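Local structure of putative phosphosugar isomerases (Salmonella typhimurium LT2, 3FKJ) at residues A193-Q198 with C319-Y324. The protein is a putative phosphosugar isomerase of the SIS-domain family that probably binds, and may isomerise, phosphorylated sugar derivatives. Sequence-based numbering, arbitrary orientation.
Sequences AQRQVQ and CVLDVY
Ala193 presses its CB against CG2 of Val320, 3.5 Å away and tighter than an ordinary carbon contact, where the last turn of helix 186-196 packs on helix 313-331. The backbones come closest one residue further on, with 5.3 Å between Gln194 CA and Val320 CA. Gln194 runs extended beyond CG (chi2 -176°), its CB and CG both touching Val323 CG2 as the side chains pass at a slant, and this reach delivers NE2 to the backbone carbonyl of Cys319. The bond from Gln194 NE2 to Cys319 O is 3.0 Å long and nearly straight at the hydrogen (166°). Cys319 O lies almost in the amide plane of Gln194, yet the nitrogen stands above the carbonyl plane. A water accepts from the same NE2 and donates to Asp322 OD2 at 2.7 Å, tying the amide to a carboxylate one turn along.

Val197 fills the angle between Val320, Val323 and Tyr324. Its CG2 meets CG1 of Val323 at 3.7 Å, CG1 faces CG1 of Val320, and CB approaches Tyr324 OH and CE1 obliquely to the ring. The phenol hydroxyl is hydrogen-bonded to Asp200, in the following helix 198-208. Gln198, bent at chi2 (-63°), brings its amide across Val323 CG1 at about a right angle, while NE2 bonds Tyr145 and only weakly Gln194 O.

Val320 and Tyr324 also pack on outermost strand 290-295 of the chain's second parallel sheet, probably an SIS-type alpha/beta layer, into which helix 186-196 leads; Ala201 and Tyr145 touch Val323. Beside this apolar seam, two acceptors, Cys319 O and the water, grip Gln194 NE2.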
loop_
_atom_site.group_PDB
_atom_site.type_symbol
_atom_site.label_atom_id
_atom_site.label_comp_id
_atom_site.label_asym_id
_atom_site.label_seq_id
_atom_site.Cartn_x
_atom_site.Cartn_y
_atom_site.Cartn_z
ATOM N N ALA A 193 -24.501 -7.931 12.604
ATOM C CA ALA A 193 -23.129 -8.442 12.693
ATOM C C ALA A 193 -22.485 -8.134 14.058
ATOM O O ALA A 193 -21.851 -9.006 14.684
ATOM C CB ALA A 193 -22.250 -7.845 11.538
ATOM N N GLN A 194 -22.637 -6.889 14.505
ATOM C CA GLN A 194 -22.103 -6.480 15.788
ATOM C C GLN A 194 -22.733 -7.272 16.945
ATOM O O GLN A 194 -22.039 -7.646 17.919
ATOM C CB GLN A 194 -22.304 -4.984 15.985
ATOM C CG GLN A 194 -21.394 -4.135 15.127
ATOM C CD GLN A 194 -21.534 -2.662 15.410
ATOM O OE1 GLN A 194 -22.578 -2.211 15.902
ATOM N NE2 GLN A 194 -20.490 -1.893 15.090
ATOM N N ARG A 195 -24.033 -7.534 16.855
ATOM C CA ARG A 195 -24.685 -8.354 17.864
ATOM C C ARG A 195 -24.169 -9.795 17.810
ATOM O O ARG A 195 -23.832 -10.383 18.815
ATOM C CB ARG A 195 -26.196 -8.339 17.670
ATOM C CG ARG A 195 -26.964 -9.050 18.797
ATOM C CD ARG A 195 -28.233 -9.712 18.282
ATOM N NE ARG A 195 -28.968 -8.842 17.358
ATOM C CZ ARG A 195 -28.966 -8.933 16.028
ATOM N NH1 ARG A 195 -28.243 -9.869 15.398
ATOM N NH2 ARG A 195 -29.690 -8.068 15.315
ATOM N N GLN A 196 -24.117 -10.356 16.620
ATOM C CA GLN A 196 -23.632 -11.714 16.412
ATOM C C GLN A 196 -22.227 -12.006 16.969
ATOM O O GLN A 196 -21.956 -13.137 17.358
ATOM C CB GLN A 196 -23.688 -11.998 14.912
ATOM C CG GLN A 196 -23.187 -13.339 14.437
ATOM C CD GLN A 196 -23.455 -13.533 12.950
ATOM O OE1 GLN A 196 -24.058 -12.671 12.283
ATOM N NE2 GLN A 196 -23.010 -14.663 12.418
ATOM N N VAL A 197 -21.334 -11.009 17.022
ATOM C CA VAL A 197 -19.934 -11.262 17.426
ATOM C C VAL A 197 -19.614 -11.018 18.915
ATOM O O VAL A 197 -18.466 -11.223 19.331
ATOM C CB VAL A 197 -18.952 -10.434 16.587
ATOM C CG1 VAL A 197 -19.196 -10.684 15.103
ATOM C CG2 VAL A 197 -19.063 -8.974 16.928
ATOM N N GLN A 198 -20.608 -10.601 19.707
ATOM C CA GLN A 198 -20.388 -10.240 21.121
ATOM C C GLN A 198 -19.700 -11.350 21.885
ATOM O O GLN A 198 -18.781 -11.106 22.651
ATOM C CB GLN A 198 -21.698 -9.918 21.850
ATOM C CG GLN A 198 -22.481 -8.724 21.290
ATOM C CD GLN A 198 -21.731 -7.408 21.385
ATOM O OE1 GLN A 198 -20.948 -7.189 22.318
ATOM N NE2 GLN A 198 -21.968 -6.514 20.409
ATOM N N CYS A 319 -16.661 -1.906 11.091
ATOM C CA CYS A 319 -17.709 -1.888 12.103
ATOM C C CYS A 319 -17.675 -3.070 13.078
ATOM O O CYS A 319 -17.827 -2.885 14.284
ATOM C CB CYS A 319 -19.087 -1.809 11.436
ATOM S SG CYS A 319 -19.329 -0.324 10.427
ATOM N N VAL A 320 -17.480 -4.272 12.555
ATOM C CA VAL A 320 -17.495 -5.482 13.378
ATOM C C VAL A 320 -16.312 -5.457 14.347
ATOM O O VAL A 320 -16.441 -5.867 15.501
ATOM C CB VAL A 320 -17.488 -6.766 12.491
ATOM C CG1 VAL A 320 -16.991 -7.982 13.270
ATOM C CG2 VAL A 320 -18.898 -7.015 11.890
ATOM N N LEU A 321 -15.172 -4.936 13.875
ATOM C CA LEU A 321 -13.956 -4.816 14.680
ATOM C C LEU A 321 -14.120 -3.937 15.911
ATOM O O LEU A 321 -13.449 -4.176 16.911
ATOM C CB LEU A 321 -12.754 -4.323 13.812
ATOM C CG LEU A 321 -12.051 -5.367 12.935
ATOM C CD1 LEU A 321 -11.139 -4.710 11.897
ATOM C CD2 LEU A 321 -11.285 -6.377 13.796
ATOM N N ASP A 322 -15.005 -2.939 15.860
ATOM C CA ASP A 322 -15.288 -2.085 17.037
ATOM C C ASP A 322 -15.600 -2.935 18.245
ATOM O O ASP A 322 -15.211 -2.590 19.367
ATOM C CB ASP A 322 -16.457 -1.122 16.793
ATOM C CG ASP A 322 -16.056 0.137 16.010
ATOM O OD1 ASP A 322 -14.858 0.458 15.934
ATOM O OD2 ASP A 322 -16.950 0.830 15.480
ATOM N N VAL A 323 -16.268 -4.062 18.002
ATOM C CA VAL A 323 -16.709 -4.952 19.086
ATOM C C VAL A 323 -15.499 -5.681 19.656
ATOM O O VAL A 323 -15.289 -5.676 20.857
ATOM C CB VAL A 323 -17.836 -5.961 18.626
ATOM C CG1 VAL A 323 -18.305 -6.857 19.805
ATOM C CG2 VAL A 323 -19.009 -5.200 17.968
ATOM N N TYR A 324 -14.675 -6.267 18.784
ATOM C CA TYR A 324 -13.487 -6.960 19.241
ATOM C C TYR A 324 -12.523 -5.999 19.928
ATOM O O TYR A 324 -11.946 -6.352 20.936
ATOM C CB TYR A 324 -12.781 -7.652 18.086
ATOM C CG TYR A 324 -13.536 -8.822 17.536
ATOM C CD1 TYR A 324 -14.510 -8.642 16.569
ATOM C CD2 TYR A 324 -13.273 -10.112 17.980
ATOM C CE1 TYR A 324 -15.221 -9.713 16.059
ATOM C CE2 TYR A 324 -13.966 -11.185 17.468
ATOM C CZ TYR A 324 -14.945 -10.985 16.503
ATOM O OH TYR A 324 -15.657 -12.056 15.971
HETATM O O HOH W 1 -19.669 0.847 15.545
#